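Local structure of N-acetyl-L-2,4-diaminobutyric acid deacetylase (Ruegeria pomeroyi, 6TWM) at residues G66-G71 and D149-G154; P161-H166 and V213-G218. The protein probably removes the acetyl group from N-acetyl-L-2,4-diaminobutyric acid in a zinc-dependent step of ectoine degradation, releasing 2,4-diaminobutyric acid. All coordinates share one frame; numbering follows the deposited sequence.

Contact 1: residues G66-G71 and D149-G154. With ZN (zinc ion), chain M.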
# COMPACT_ATOMS: atom_id res chain seq x y z
N GLY A 66 2.89 -1.58 8.45
CA GLY A 66 3.64 -0.59 9.19
C GLY A 66 5.01 -0.27 8.63
O GLY A 66 5.49 0.86 8.77
N ASP A 67 5.66 -1.24 7.99
CA ASP A 67 7.05 -1.10 7.56
C ASP A 67 7.17 -0.68 6.10
O ASP A 67 8.09 -1.11 5.40
CB ASP A 67 7.81 -2.40 7.82
CG ASP A 67 7.20 -3.60 7.11
OD1 ASP A 67 6.11 -3.46 6.53
OD2 ASP A 67 7.82 -4.68 7.14
N GLU A 68 6.25 0.15 5.62
CA GLU A 68 6.24 0.62 4.24
C GLU A 68 6.10 2.14 4.26
O GLU A 68 5.11 2.67 4.78
CB GLU A 68 5.10 -0.04 3.46
CG GLU A 68 5.13 -1.56 3.60
CD GLU A 68 3.92 -2.22 3.00
OE1 GLU A 68 3.03 -1.51 2.50
OE2 GLU A 68 3.86 -3.47 3.04
N TYR A 69 7.09 2.84 3.69
CA TYR A 69 7.37 4.21 4.08
C TYR A 69 7.19 5.27 3.00
O TYR A 69 7.03 6.44 3.36
CB TYR A 69 8.80 4.31 4.64
CG TYR A 69 8.97 3.47 5.89
CD1 TYR A 69 8.46 3.90 7.11
CD2 TYR A 69 9.62 2.23 5.84
CE1 TYR A 69 8.61 3.13 8.25
CE2 TYR A 69 9.77 1.46 6.98
CZ TYR A 69 9.26 1.92 8.18
OH TYR A 69 9.39 1.16 9.32
N GLU A 70 7.22 4.91 1.72
CA GLU A 70 7.06 5.93 0.67
C GLU A 70 5.76 6.70 0.84
O GLU A 70 5.73 7.92 0.69
CB GLU A 70 7.12 5.29 -0.71
CG GLU A 70 8.52 4.96 -1.19
CD GLU A 70 8.98 3.60 -0.70
OE1 GLU A 70 8.18 2.89 -0.06
OE2 GLU A 70 10.14 3.24 -0.98
N GLY A 71 4.68 6.00 1.17
CA GLY A 71 3.40 6.61 1.40
C GLY A 71 3.38 7.59 2.56
O GLY A 71 3.05 8.77 2.40
N ASP A 149 -4.29 4.24 -1.23
CA ASP A 149 -3.78 3.41 -0.14
C ASP A 149 -2.38 2.94 -0.52
O ASP A 149 -2.22 1.99 -1.30
CB ASP A 149 -4.72 2.25 0.14
CG ASP A 149 -4.31 1.45 1.35
OD1 ASP A 149 -4.26 2.03 2.46
OD2 ASP A 149 -4.06 0.24 1.20
N PHE A 150 -1.37 3.59 0.05
CA PHE A 150 0.01 3.32 -0.33
C PHE A 150 0.50 1.99 0.21
O PHE A 150 0.15 1.57 1.32
CB PHE A 150 0.92 4.44 0.17
CG PHE A 150 0.87 5.68 -0.66
CD1 PHE A 150 1.50 5.73 -1.90
CD2 PHE A 150 0.21 6.81 -0.21
CE1 PHE A 150 1.46 6.87 -2.67
CE2 PHE A 150 0.17 7.96 -0.97
CZ PHE A 150 0.80 7.99 -2.20
N HIS A 151 1.34 1.32 -0.58
CA HIS A 151 1.94 0.06 -0.18
C HIS A 151 3.34 -0.04 -0.77
O HIS A 151 3.62 0.50 -1.85
CB HIS A 151 1.10 -1.14 -0.62
CG HIS A 151 -0.15 -1.33 0.18
ND1 HIS A 151 -0.16 -1.98 1.39
CD2 HIS A 151 -1.42 -0.95 -0.06
CE1 HIS A 151 -1.40 -2.00 1.86
NE2 HIS A 151 -2.18 -1.38 1.00
N SER A 152 4.22 -0.73 -0.05
CA SER A 152 5.56 -1.05 -0.52
C SER A 152 5.89 -2.47 -0.09
O SER A 152 5.06 -3.17 0.50
CB SER A 152 6.58 -0.03 0.00
OG SER A 152 6.11 1.29 -0.19
N GLY A 153 7.11 -2.91 -0.39
CA GLY A 153 7.46 -4.30 -0.16
C GLY A 153 7.54 -4.70 1.30
O GLY A 153 7.28 -5.85 1.65
N GLY A 154 7.88 -3.76 2.17
CA GLY A 154 8.18 -4.09 3.55
C GLY A 154 9.56 -4.69 3.69
O GLY A 154 10.33 -4.80 2.73
ZN ZN M . 1.91 -3.92 1.59
O HOH W 1 9.31 -1.08 2.61
O HOH W 2 1.38 0.26 3.34
O HOH W 3 4.16 3.03 0.94
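The carboxylate of Glu-68 divides its work between the metal and the backbone of residues 149-154. OE2 binds the zinc ion at 2.5 Å, while OE1 accepts the backbone N-H of Ser-152, N to OE1 2.9 Å, in a nearly straight bond (167°) that arrives from above the carboxylate plane. OE1 also accepts from a water that donates to Phe-150 O as well. His-151 ND1 is turned to the zinc, 2.8 Å away, a long distance for a bond. The extended chain of Glu-68 (chi2 172°) carries the carboxylate past Ser-152 CB to the metal. His-65 and His-151 belong to the same metal site, and the spacing of His-65 and Glu-68, with His-151 far along the chain, is the HxxE...H zinc motif of the M14 aspartoacylase-like fold. His-151 also faces the ligand pocket; its NE2 approaches Asp-149 OD2, which is in turn held by Asn-64, in a very short, bent bond whose length is doubtful.

Next to the metal site, Ser-152 OG donates a hydrogen bond to Glu-70 OE1 (OG to OE1 2.6 Å), on the anti side but 33° out of the carboxylate plane, and accepts one from a water that also takes the N-H of Gly-71. The other oxygen of Glu-70 is bonded to Ser-227 OG, which ties this pair to helix 225-242. At the Gly-154 end the CA-H of this glycine points straight at Asp-67 O, CA to O 3.5 Å, and a third water bridges the same carbonyl to Gly-154 N, weakly on the latter side. Asp-67 turns its OD2 to the backbone N of Lys-155. Farthest from the metal, Gly-71 lays its CA over a face of the Phe-150 ring, 3.8 Å from the centroid, in a CH-pi contact.

Contact 2: residues P161-H166 and V213-G218; sequences PFAAAH and VTTELG. With DAB (2,4-diaminobutyric acid), chain N.
Phe-162 O takes the backbone N-H of Glu-216 in a short, straight bond, N to O 2.8 Å and 169° at the hydrogen. The return bond, from Phe-162 N to Glu-216 O, is more bent, with its donor well above the carbonyl plane; that carbonyl also receives the CA-H of Pro-161. Ala-164 N also donates to Thr-214 O, 2.9 Å away, between the antiparallel strands 162-166 and 211-216. Between these bonds Ala-163 and Thr-215 form a non-hydrogen-bonded pair, CA to CA 4.1 Å.

Phe-162 and Glu-216 lie side by side on one face of the sheet. With CG of Phe-162 set between its own N and carbonyl carbon (chi1 78°), the ring leans over the neighbouring strand and receives Glu-216 CB on one face, 3.7 Å from the centroid and toward the rim. At the ring edge, in its plane, sits Ala-164 CB. On the other sheet face, shared with Ala-163, Thr-215 OG1 bonds to His-151 N. Just past the strand end, Leu-217 packs CD2 near Pro-161 CB.

Past CG the Glu-216 chain bends (chi2 -64°) toward the ligand pocket, where OE2 comes 3.3 Å from OXT of the bound 2,4-diaminobutyric acid. Glu-216 also binds a second zinc ion in an entry of this protein. Backbone bonds and ring together thus present its carboxylate to the product near the zinc, consistent with an active-site role.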
# COMPACT_ATOMS: atom_id res chain seq x y z
N PRO A 161 8.88 0.13 -8.66
CA PRO A 161 7.87 1.11 -8.24
C PRO A 161 6.73 1.16 -9.25
O PRO A 161 6.93 1.43 -10.43
CB PRO A 161 8.64 2.42 -8.19
CG PRO A 161 9.77 2.23 -9.15
CD PRO A 161 10.13 0.77 -9.09
N PHE A 162 5.51 0.92 -8.76
CA PHE A 162 4.39 0.76 -9.67
C PHE A 162 3.08 1.04 -8.96
O PHE A 162 2.97 0.89 -7.74
CB PHE A 162 4.42 -0.64 -10.31
CG PHE A 162 3.92 -1.77 -9.42
CD1 PHE A 162 2.57 -1.94 -9.14
CD2 PHE A 162 4.82 -2.73 -8.94
CE1 PHE A 162 2.13 -3.00 -8.37
CE2 PHE A 162 4.38 -3.79 -8.18
CZ PHE A 162 3.04 -3.93 -7.90
N ALA A 163 2.10 1.48 -9.74
CA ALA A 163 0.72 1.60 -9.30
C ALA A 163 -0.12 0.53 -9.99
O ALA A 163 0.17 0.15 -11.13
CB ALA A 163 0.15 2.99 -9.61
N ALA A 164 -1.14 0.04 -9.29
CA ALA A 164 -1.88 -1.11 -9.76
C ALA A 164 -3.38 -0.84 -9.74
O ALA A 164 -3.87 0.09 -9.10
CB ALA A 164 -1.56 -2.35 -8.92
N ALA A 165 -4.09 -1.70 -10.47
CA ALA A 165 -5.55 -1.74 -10.47
C ALA A 165 -5.95 -3.18 -10.74
O ALA A 165 -5.25 -3.92 -11.44
CB ALA A 165 -6.15 -0.80 -11.51
N HIS A 166 -7.09 -3.59 -10.18
CA HIS A 166 -7.50 -4.99 -10.25
C HIS A 166 -8.45 -5.23 -11.42
O HIS A 166 -9.27 -4.38 -11.75
CB HIS A 166 -8.19 -5.42 -8.96
CG HIS A 166 -7.30 -5.37 -7.76
ND1 HIS A 166 -7.32 -4.33 -6.86
CD2 HIS A 166 -6.35 -6.23 -7.32
CE1 HIS A 166 -6.43 -4.55 -5.91
NE2 HIS A 166 -5.83 -5.70 -6.17
N VAL A 213 -6.70 3.72 -5.63
CA VAL A 213 -5.32 3.75 -6.09
C VAL A 213 -4.50 2.96 -5.08
O VAL A 213 -4.52 3.26 -3.88
CB VAL A 213 -4.77 5.17 -6.23
CG1 VAL A 213 -3.26 5.14 -6.46
CG2 VAL A 213 -5.47 5.90 -7.36
N THR A 214 -3.80 1.94 -5.56
CA THR A 214 -2.89 1.16 -4.74
C THR A 214 -1.55 1.06 -5.46
O THR A 214 -1.48 1.16 -6.69
CB THR A 214 -3.44 -0.23 -4.42
OG1 THR A 214 -2.58 -0.89 -3.48
CG2 THR A 214 -3.55 -1.07 -5.69
N THR A 215 -0.48 0.88 -4.68
CA THR A 215 0.87 0.94 -5.21
C THR A 215 1.71 -0.18 -4.62
O THR A 215 1.31 -0.88 -3.69
CB THR A 215 1.55 2.28 -4.89
OG1 THR A 215 1.68 2.43 -3.47
CG2 THR A 215 0.74 3.45 -5.45
N GLU A 216 2.90 -0.36 -5.21
CA GLU A 216 4.00 -1.10 -4.59
C GLU A 216 5.26 -0.33 -4.98
O GLU A 216 5.78 -0.51 -6.09
CB GLU A 216 4.07 -2.55 -5.03
CG GLU A 216 2.95 -3.44 -4.51
CD GLU A 216 2.97 -3.60 -3.00
OE1 GLU A 216 4.06 -3.45 -2.40
OE2 GLU A 216 1.90 -3.87 -2.41
N LEU A 217 5.74 0.52 -4.09
CA LEU A 217 6.84 1.44 -4.37
C LEU A 217 8.08 0.97 -3.61
O LEU A 217 8.32 1.38 -2.47
CB LEU A 217 6.45 2.87 -3.98
CG LEU A 217 5.11 3.38 -4.54
CD1 LEU A 217 4.81 4.76 -3.99
CD2 LEU A 217 5.12 3.39 -6.06
N GLY A 218 8.85 0.09 -4.23
CA GLY A 218 10.07 -0.40 -3.62
C GLY A 218 9.84 -1.38 -2.48
O GLY A 218 8.98 -2.26 -2.58
N DAB N . -0.71 -7.44 0.15
CA DAB N . 0.42 -7.34 -0.76
C DAB N . 1.66 -6.61 -0.15
O DAB N . 2.80 -7.16 -0.26
CB DAB N . 0.05 -6.62 -2.05
CG DAB N . -1.23 -7.18 -2.67
ND DAB N . -1.07 -8.32 -3.55
OXT DAB N . 1.45 -5.50 0.41

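In the fold
The two contacts follow one another along the chain, the first closing before the second opens, and their centres lie 10 Å apart within the catalytic domain. They meet through the central mixed sheet: strand 146-149, which leads into the 149-154 loop, runs parallel to strand 211-216, and strand 162-166 flanks the latter on its other side. Probable backbone bonds from Asp-149 N to Val-213 O and from Gly-153 N to Gly-218 O join them directly. Contact 1 thus supplies metal ligands from loops bordering the sheet, and contact 2 supplies Glu-216 from a strand end, so that zinc and bound product share one pocket.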